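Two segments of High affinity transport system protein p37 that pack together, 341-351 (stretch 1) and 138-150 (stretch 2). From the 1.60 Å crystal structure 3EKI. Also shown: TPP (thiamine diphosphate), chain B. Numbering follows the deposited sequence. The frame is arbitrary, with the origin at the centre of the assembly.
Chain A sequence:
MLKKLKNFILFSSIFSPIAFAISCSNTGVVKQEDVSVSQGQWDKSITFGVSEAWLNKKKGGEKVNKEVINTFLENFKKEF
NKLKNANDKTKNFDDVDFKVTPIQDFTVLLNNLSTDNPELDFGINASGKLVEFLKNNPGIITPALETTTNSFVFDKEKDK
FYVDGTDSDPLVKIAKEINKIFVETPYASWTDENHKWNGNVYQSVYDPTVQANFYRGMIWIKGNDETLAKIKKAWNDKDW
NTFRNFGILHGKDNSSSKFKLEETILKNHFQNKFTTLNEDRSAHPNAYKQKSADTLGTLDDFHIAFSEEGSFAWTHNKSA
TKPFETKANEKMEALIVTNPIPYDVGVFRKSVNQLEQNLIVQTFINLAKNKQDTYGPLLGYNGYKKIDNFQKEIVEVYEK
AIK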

# COMPACT_ATOMS: atom_id res chain seq x y z
N ILE A 341 -2.91 6.93 -5.54
CA ILE A 341 -1.84 6.44 -6.44
C ILE A 341 -2.05 4.96 -6.69
O ILE A 341 -2.82 4.31 -5.99
CB ILE A 341 -0.44 6.70 -5.88
CG1 ILE A 341 -0.14 5.96 -4.58
CG2 ILE A 341 -0.23 8.20 -5.73
CD1 ILE A 341 1.30 6.07 -4.11
N PRO A 342 -1.43 4.36 -7.70
CA PRO A 342 -1.74 2.96 -8.00
C PRO A 342 -1.29 1.96 -6.93
O PRO A 342 -0.35 2.22 -6.21
CB PRO A 342 -0.92 2.70 -9.27
CG PRO A 342 -0.78 4.07 -9.88
CD PRO A 342 -0.48 4.95 -8.67
N TYR A 343 -2.01 0.84 -6.87
CA TYR A 343 -1.56 -0.25 -6.00
C TYR A 343 -0.26 -0.83 -6.56
O TYR A 343 0.30 -0.29 -7.52
CB TYR A 343 -2.65 -1.32 -5.84
CG TYR A 343 -2.85 -1.79 -4.42
CD1 TYR A 343 -2.65 -3.08 -4.01
CD2 TYR A 343 -3.26 -0.88 -3.44
CE1 TYR A 343 -2.84 -3.47 -2.69
CE2 TYR A 343 -3.46 -1.26 -2.14
CZ TYR A 343 -3.25 -2.57 -1.75
OH TYR A 343 -3.45 -2.95 -0.43
N ASP A 344 0.24 -1.90 -5.97
CA ASP A 344 1.59 -2.38 -6.26
C ASP A 344 1.70 -2.90 -7.70
O ASP A 344 0.73 -3.32 -8.31
CB ASP A 344 1.97 -3.45 -5.26
CG ASP A 344 2.25 -2.95 -3.85
OD1 ASP A 344 1.90 -1.78 -3.58
OD2 ASP A 344 2.80 -3.74 -3.05
N VAL A 345 2.93 -2.82 -8.17
CA VAL A 345 3.27 -3.17 -9.55
C VAL A 345 4.28 -4.30 -9.59
O VAL A 345 5.29 -4.33 -8.90
CB VAL A 345 3.84 -1.94 -10.27
CG1 VAL A 345 4.42 -2.30 -11.62
CG2 VAL A 345 2.75 -0.87 -10.41
N GLY A 346 4.02 -5.27 -10.45
CA GLY A 346 4.93 -6.38 -10.70
C GLY A 346 5.89 -6.01 -11.83
O GLY A 346 5.50 -5.53 -12.88
N VAL A 347 7.15 -6.24 -11.52
CA VAL A 347 8.25 -5.82 -12.36
C VAL A 347 9.21 -6.97 -12.60
O VAL A 347 9.54 -7.75 -11.71
CB VAL A 347 8.92 -4.60 -11.69
CG1 VAL A 347 9.43 -4.92 -10.30
CG2 VAL A 347 10.02 -4.10 -12.60
N PHE A 348 9.66 -7.08 -13.85
CA PHE A 348 10.60 -8.09 -14.30
C PHE A 348 12.01 -7.58 -14.48
O PHE A 348 12.16 -6.41 -14.84
CB PHE A 348 10.22 -8.66 -15.68
CG PHE A 348 9.04 -9.60 -15.65
CD1 PHE A 348 9.23 -10.92 -15.29
CD2 PHE A 348 7.78 -9.14 -16.00
CE1 PHE A 348 8.14 -11.78 -15.27
CE2 PHE A 348 6.69 -9.99 -15.94
CZ PHE A 348 6.89 -11.29 -15.57
N ARG A 349 13.00 -8.43 -14.26
CA ARG A 349 14.33 -8.15 -14.81
C ARG A 349 14.18 -8.09 -16.34
O ARG A 349 13.31 -8.70 -16.96
CB ARG A 349 15.39 -9.13 -14.35
CG ARG A 349 15.16 -10.56 -14.81
CD ARG A 349 16.29 -11.51 -14.45
NE ARG A 349 16.05 -12.83 -15.03
CZ ARG A 349 16.41 -13.29 -16.21
NH1 ARG A 349 17.08 -12.52 -17.05
NH2 ARG A 349 16.09 -14.54 -16.56
N LYS A 350 15.01 -7.26 -16.96
CA LYS A 350 14.80 -6.83 -18.32
C LYS A 350 14.88 -7.97 -19.34
O LYS A 350 14.16 -7.93 -20.34
CB LYS A 350 15.84 -5.76 -18.69
CG LYS A 350 15.37 -4.77 -19.75
CD LYS A 350 16.55 -3.86 -20.10
CE LYS A 350 16.11 -2.52 -20.64
NZ LYS A 350 16.99 -1.43 -20.14
N SER A 351 15.75 -8.93 -19.08
CA SER A 351 15.99 -9.96 -20.09
C SER A 351 15.07 -11.16 -20.03
O SER A 351 15.26 -12.12 -20.80
CB SER A 351 17.47 -10.42 -20.03
OG SER A 351 18.31 -9.32 -20.39
N1' TPP B . -4.34 -5.33 2.93
C2' TPP B . -3.79 -6.39 3.55
CM2 TPP B . -4.64 -7.65 3.75
N3' TPP B . -2.52 -6.35 3.99
C4' TPP B . -1.75 -5.27 3.71
N4' TPP B . -0.47 -5.29 4.08
C5' TPP B . -2.31 -4.13 3.11
C6' TPP B . -3.65 -4.20 2.74
C7' TPP B . -1.57 -2.82 2.84
N3 TPP B . -0.87 -2.73 1.54
C2 TPP B . -0.35 -3.76 0.88
S1 TPP B . 0.34 -3.20 -0.62
C5 TPP B . -0.09 -1.54 -0.28
C4 TPP B . -0.63 -1.50 0.99
CM4 TPP B . -1.33 -0.24 1.53
C6 TPP B . 0.28 -0.35 -1.18
C7 TPP B . 1.76 -0.00 -1.02
O7 TPP B . 2.00 0.44 0.33
PA TPP B . 3.41 0.41 1.06
O1A TPP B . 3.19 0.62 2.51
O2A TPP B . 4.15 -0.85 0.72
O3A TPP B . 4.30 1.53 0.42
PB TPP B . 4.37 3.08 0.86
O1B TPP B . 3.03 3.72 0.66
O2B TPP B . 5.47 3.68 -0.09
O3B TPP B . 4.92 3.19 2.35
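Stretch 2 138-150: PGIITPALETTTN

Two strands that meet edge to edge must satisfy the backbone donors and acceptors they turn toward each other, and this pair from p37 illustrates how even an irregular register can do so. Stretch 2 is extended from about Ile141 to Asn150 and runs antiparallel to the strand of stretch 1 that begins at Val345; the two axes make an angle of 140° between their N-to-C directions and approach to 4.4 Å.

The ladder opens at Phe348 and Thr142, a hydrogen-bonded pair in which each residue both gives and receives: Phe348 N donates to Thr142 O at 2.9 Å, and Thr142 N to Phe348 O, also at 2.9 Å. Both bonds are nearly straight. Next comes Val347 opposite Pro143, their CA atoms 4.1 Å apart. A proline has no amide hydrogen to offer, but this is a non-hydrogen-bonded position, so the ladder loses nothing by it.

Between Val347 and Gly346 the register slips by one residue, a beta bulge. Ala144, with phi/psi of -140/-30, is the extra residue, and its amide is not left idle: Gly346 O accepts from Ala144 N at 2.8 Å and from Leu145 N at 3.1 Å. Gly346 N in turn donates to Leu145 O at 2.7 Å. Glycine suits this close pairing, since a CB on Gly346 would lie 2.9 Å from Leu145 CB, a clash.

Beyond Val345 and Glu146, Asp344 O is doubly used as well, taking Thr147 N and the hydroxyl Thr147 OG1, each at 2.9 Å. The side chain thus reinforces the backbone bond beside it. A water then binds Tyr343 N, Glu146 OE2 and Thr147 O, each at 2.8 Å, accepting from the amide and donating to the two oxygens.

At the other end, water takes over where direct pairing stops. One molecule accepts from Lys350 N at 3.0 Å and donates to Ile140 O at 2.8 Å; a second links Lys350 O, at 2.8 Å, with Thr142 OG1, at 2.6 Å. Lys350 NZ reaches Gly139 O at a very short 2.5 Å, although the placement of that oxygen is less certain.

Side chains fill in around this polar frame. Val347 CG2 meets Ile141 CG1 at 3.4 Å, and Val345 CG1 lies 4.0 Å from Pro143 CB; Phe348 CE2 touches Ala144 CB at 3.7 Å, at the ring edge. Thr149 CB sits over one face of the Tyr343 ring, 3.8 Å from its centroid, while thiamine diphosphate covers the opposite face.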

# COMPACT_ATOMS: atom_id res chain seq x y z
N PRO A 138 16.18 4.83 -15.77
CA PRO A 138 15.12 4.59 -16.75
C PRO A 138 15.35 3.31 -17.55
O PRO A 138 16.45 3.05 -18.02
CB PRO A 138 15.12 5.81 -17.66
CG PRO A 138 16.14 6.74 -17.12
CD PRO A 138 16.93 6.07 -16.04
N GLY A 139 14.29 2.54 -17.69
CA GLY A 139 14.14 1.29 -18.37
C GLY A 139 14.98 0.14 -17.87
O GLY A 139 15.11 -0.85 -18.61
N ILE A 140 15.53 0.23 -16.67
CA ILE A 140 16.49 -0.76 -16.18
C ILE A 140 15.80 -2.07 -15.80
O ILE A 140 16.49 -3.10 -15.85
CB ILE A 140 17.29 -0.21 -14.99
CG1 ILE A 140 18.55 -1.00 -14.63
CG2 ILE A 140 16.38 -0.07 -13.76
CD1 ILE A 140 19.42 -0.19 -13.67
N ILE A 141 14.53 -2.01 -15.46
CA ILE A 141 13.65 -3.14 -15.14
C ILE A 141 12.32 -2.87 -15.84
O ILE A 141 12.06 -1.74 -16.28
CB ILE A 141 13.50 -3.41 -13.64
CG1 ILE A 141 12.90 -2.24 -12.87
CG2 ILE A 141 14.82 -3.85 -13.00
CD1 ILE A 141 12.76 -2.42 -11.37
N THR A 142 11.45 -3.87 -15.98
CA THR A 142 10.27 -3.76 -16.80
C THR A 142 8.97 -4.01 -16.06
O THR A 142 8.63 -5.12 -15.67
CB THR A 142 10.35 -4.81 -17.95
OG1 THR A 142 11.60 -4.61 -18.63
CG2 THR A 142 9.21 -4.63 -18.92
N PRO A 143 8.23 -2.93 -15.79
CA PRO A 143 6.92 -3.08 -15.14
C PRO A 143 5.96 -3.80 -16.07
O PRO A 143 5.92 -3.50 -17.27
CB PRO A 143 6.47 -1.63 -14.93
CG PRO A 143 7.74 -0.84 -14.95
CD PRO A 143 8.60 -1.52 -16.00
N ALA A 144 5.19 -4.71 -15.51
CA ALA A 144 4.28 -5.51 -16.32
C ALA A 144 2.87 -5.82 -15.74
O ALA A 144 1.95 -6.03 -16.49
CB ALA A 144 4.93 -6.80 -16.65
N LEU A 145 2.80 -5.92 -14.43
CA LEU A 145 1.58 -6.32 -13.75
C LEU A 145 1.10 -5.19 -12.86
O LEU A 145 1.93 -4.64 -12.12
CB LEU A 145 1.91 -7.56 -12.91
CG LEU A 145 0.81 -8.21 -12.06
CD1 LEU A 145 -0.06 -9.11 -12.92
CD2 LEU A 145 1.34 -9.03 -10.89
N GLU A 146 -0.18 -4.87 -12.90
CA GLU A 146 -0.74 -3.93 -11.94
C GLU A 146 -1.64 -4.71 -10.99
O GLU A 146 -2.56 -5.36 -11.49
CB GLU A 146 -1.56 -2.84 -12.64
CG GLU A 146 -2.08 -1.79 -11.67
CD GLU A 146 -2.76 -0.60 -12.31
OE1 GLU A 146 -2.91 -0.55 -13.55
OE2 GLU A 146 -3.16 0.30 -11.54
N THR A 147 -1.40 -4.65 -9.69
CA THR A 147 -2.36 -5.27 -8.76
C THR A 147 -3.53 -4.33 -8.51
O THR A 147 -3.42 -3.12 -8.73
CB THR A 147 -1.69 -5.68 -7.44
OG1 THR A 147 -1.36 -4.48 -6.72
CG2 THR A 147 -0.39 -6.44 -7.62
N THR A 148 -4.65 -4.88 -8.06
CA THR A 148 -5.82 -4.12 -7.62
C THR A 148 -6.24 -4.68 -6.27
O THR A 148 -5.89 -5.79 -5.87
CB THR A 148 -7.00 -4.16 -8.60
OG1 THR A 148 -7.48 -5.53 -8.70
CG2 THR A 148 -6.61 -3.73 -10.00
N THR A 149 -6.98 -3.89 -5.49
CA THR A 149 -7.41 -4.33 -4.16
C THR A 149 -8.92 -4.14 -4.02
O THR A 149 -9.47 -3.25 -4.67
CB THR A 149 -6.59 -3.54 -3.12
OG1 THR A 149 -6.75 -4.09 -1.81
CG2 THR A 149 -7.01 -2.08 -3.02
N ASN A 150 -9.57 -4.93 -3.18
CA ASN A 150 -10.97 -4.74 -2.82
C ASN A 150 -11.14 -3.29 -2.35
O ASN A 150 -10.38 -2.88 -1.48
CB ASN A 150 -11.42 -5.71 -1.74
CG ASN A 150 -11.52 -7.16 -2.19
OD1 ASN A 150 -11.64 -7.43 -3.39
ND2 ASN A 150 -11.49 -8.07 -1.23
O HOH W 1 16.99 -5.79 -15.20
O HOH W 2 11.74 -6.48 -20.49
O HOH W 3 -3.56 -0.36 -8.87